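Local atomic coordinates of CRISPR/cas2 protein (Pyrococcus horikoshii OT3, PDB entry 6K2E), a protein that probably acts with Cas1 in acquiring new spacers for CRISPR arrays, as Cas2 proteins of other organisms do, and may bind RNA. Residues Lys22-Tyr27 with Ser34-Glu39. Numbering follows the deposited sequence.
Sequences KLLKTY and SVFEGE
L24 sets its CB almost squarely over the ring of F36: the carbon stands 3.6 Å from the ring centroid and only 4° off the ring normal, a CH-pi contact over the face. All six ring carbons lie at a similar distance from CB, so the leucine is centred on the ring rather than perched on its rim. Beyond CB the leucine chain runs obliquely across the phenyl, and its CD1 stands above and just outside CD1 of F36, 3.7 Å away. The first torsion of L24 (chi1 -75°, CG anti to the carbonyl carbon) turns CG toward the CD1 side of the ring, and the near-anti second torsion carries CD1 on past it. On the same face, past CD2 and CE2, the helix backbone closes in, with L24 O 3.5 Å from F36 CD2 and the peptide N of K25 3.7 Å from F36 CE2, the latter approaching obliquely. K25 adds its CB, 4.1 Å from the same CE2, at the exposed margin of an otherwise buried contact. The phenyl therefore rests against a leucine side chain and a piece of helix main chain together. With an alanine in place of F36, CB and CD1 of L24 would probably lose the ring they rest on, and a gap would be likely to open between helix and strand.

Two further rings hold the phenyl, W30 stacking with it and H21 meeting it edge-to-face, while L24 also packs on V8 and Y10 of strand 3-11. The contact thus lays helix 17-27 on the antiparallel sheet of this ferredoxin-like Cas2 fold, in which strand 35-41 runs between strands 29-32 and 3-11, while L23 and Y27 of the same helix pack on helix 42-55.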
loop_
_atom_site.group_PDB
_atom_site.type_symbol
_atom_site.label_atom_id
_atom_site.label_comp_id
_atom_site.label_asym_id
_atom_site.label_seq_id
_atom_site.Cartn_x
_atom_site.Cartn_y
_atom_site.Cartn_z
ATOM N N LYS A 22 -8.009 -11.893 -8.576
ATOM C CA LYS A 22 -8.085 -13.344 -8.390
ATOM C C LYS A 22 -6.694 -13.950 -8.269
ATOM O O LYS A 22 -6.462 -14.831 -7.427
ATOM C CB LYS A 22 -8.848 -13.998 -9.550
ATOM C CG LYS A 22 -10.367 -13.884 -9.451
ATOM C CD LYS A 22 -11.079 -14.806 -10.438
ATOM C CE LYS A 22 -12.606 -14.651 -10.353
ATOM N NZ LYS A 22 -13.108 -14.541 -8.948
ATOM N N LEU A 23 -5.748 -13.421 -9.052
ATOM C CA LEU A 23 -4.365 -13.871 -8.998
ATOM C C LEU A 23 -3.729 -13.552 -7.649
ATOM O O LEU A 23 -3.081 -14.431 -7.049
ATOM C CB LEU A 23 -3.584 -13.224 -10.139
ATOM C CG LEU A 23 -2.081 -13.447 -10.138
ATOM C CD1 LEU A 23 -1.762 -14.934 -10.271
ATOM C CD2 LEU A 23 -1.387 -12.613 -11.223
ATOM N N LEU A 24 -3.968 -12.332 -7.122
ATOM C CA LEU A 24 -3.425 -11.981 -5.815
ATOM C C LEU A 24 -4.094 -12.738 -4.671
ATOM O O LEU A 24 -3.473 -12.878 -3.612
ATOM C CB LEU A 24 -3.544 -10.485 -5.581
ATOM C CG LEU A 24 -2.561 -9.602 -6.342
ATOM C CD1 LEU A 24 -2.976 -8.125 -6.346
ATOM C CD2 LEU A 24 -1.164 -9.775 -5.779
ATOM N N LYS A 25 -5.330 -13.239 -4.851
ATOM C CA LYS A 25 -5.983 -13.987 -3.773
ATOM C C LYS A 25 -5.480 -15.429 -3.676
ATOM O O LYS A 25 -5.566 -16.038 -2.606
ATOM C CB LYS A 25 -7.514 -13.952 -3.941
ATOM C CG LYS A 25 -8.363 -14.559 -2.755
ATOM C CD LYS A 25 -9.207 -13.522 -1.931
ATOM C CE LYS A 25 -9.542 -14.028 -0.484
ATOM N NZ LYS A 25 -8.585 -13.614 0.630
ATOM N N THR A 26 -4.920 -15.974 -4.759
ATOM C CA THR A 26 -4.237 -17.261 -4.681
ATOM C C THR A 26 -3.017 -17.208 -3.751
ATOM O O THR A 26 -2.769 -18.170 -3.017
ATOM C CB THR A 26 -3.887 -17.794 -6.087
ATOM O OG1 THR A 26 -3.130 -16.837 -6.820
ATOM C CG2 THR A 26 -5.163 -18.055 -6.823
ATOM N N TYR A 27 -2.229 -16.117 -3.781
ATOM C CA TYR A 27 -1.000 -16.090 -2.991
ATOM C C TYR A 27 -1.152 -15.376 -1.665
ATOM O O TYR A 27 -0.421 -15.707 -0.730
ATOM C CB TYR A 27 0.142 -15.407 -3.752
ATOM C CG TYR A 27 0.575 -16.079 -5.024
ATOM C CD1 TYR A 27 -0.132 -15.870 -6.200
ATOM C CD2 TYR A 27 1.692 -16.916 -5.061
ATOM C CE1 TYR A 27 0.240 -16.466 -7.374
ATOM C CE2 TYR A 27 2.078 -17.529 -6.247
ATOM C CZ TYR A 27 1.334 -17.292 -7.400
ATOM O OH TYR A 27 1.649 -17.856 -8.608
ATOM N N SER A 34 -7.774 -2.700 -2.648
ATOM C CA SER A 34 -6.825 -3.129 -3.658
ATOM C C SER A 34 -5.465 -3.422 -3.021
ATOM O O SER A 34 -4.428 -3.386 -3.696
ATOM C CB SER A 34 -6.767 -2.078 -4.766
ATOM O OG SER A 34 -5.490 -1.997 -5.347
ATOM N N VAL A 35 -5.479 -3.760 -1.729
ATOM C CA VAL A 35 -4.292 -4.032 -0.930
ATOM C C VAL A 35 -4.318 -5.502 -0.519
ATOM O O VAL A 35 -5.325 -5.989 0.011
ATOM C CB VAL A 35 -4.214 -3.119 0.300
ATOM C CG1 VAL A 35 -3.011 -3.515 1.165
ATOM C CG2 VAL A 35 -4.119 -1.651 -0.142
ATOM N N PHE A 36 -3.245 -6.219 -0.843
ATOM C CA PHE A 36 -3.039 -7.597 -0.423
ATOM C C PHE A 36 -1.753 -7.703 0.390
ATOM O O PHE A 36 -0.779 -6.986 0.137
ATOM C CB PHE A 36 -2.939 -8.525 -1.624
ATOM C CG PHE A 36 -4.252 -8.839 -2.270
ATOM C CD1 PHE A 36 -4.841 -7.947 -3.158
ATOM C CD2 PHE A 36 -4.888 -10.045 -2.011
ATOM C CE1 PHE A 36 -6.060 -8.255 -3.759
ATOM C CE2 PHE A 36 -6.097 -10.351 -2.601
ATOM C CZ PHE A 36 -6.684 -9.465 -3.466
ATOM N N GLU A 37 -1.715 -8.642 1.328
ATOM C CA GLU A 37 -0.485 -8.817 2.089
ATOM C C GLU A 37 -0.342 -10.261 2.543
ATOM O O GLU A 37 -1.289 -11.046 2.483
ATOM C CB GLU A 37 -0.418 -7.859 3.288
ATOM C CG GLU A 37 -1.641 -7.876 4.176
ATOM C CD GLU A 37 -1.567 -6.864 5.300
ATOM O OE1 GLU A 37 -0.586 -6.884 6.069
ATOM O OE2 GLU A 37 -2.507 -6.061 5.430
ATOM N N GLY A 38 0.864 -10.608 2.960
ATOM C CA GLY A 38 1.119 -11.918 3.527
ATOM C C GLY A 38 2.540 -12.386 3.285
ATOM O O GLY A 38 3.325 -11.760 2.577
ATOM N N GLU A 39 2.835 -13.547 3.863
ATOM C CA GLU A 39 4.132 -14.181 3.705
ATOM C C GLU A 39 4.233 -14.887 2.361
ATOM O O GLU A 39 3.286 -15.522 1.895
ATOM C CB GLU A 39 4.342 -15.214 4.800
ATOM C CG GLU A 39 5.006 -14.752 6.063
ATOM C CD GLU A 39 5.429 -15.945 6.880
ATOM O OE1 GLU A 39 4.887 -16.145 7.988
ATOM O OE2 GLU A 39 6.280 -16.708 6.371
#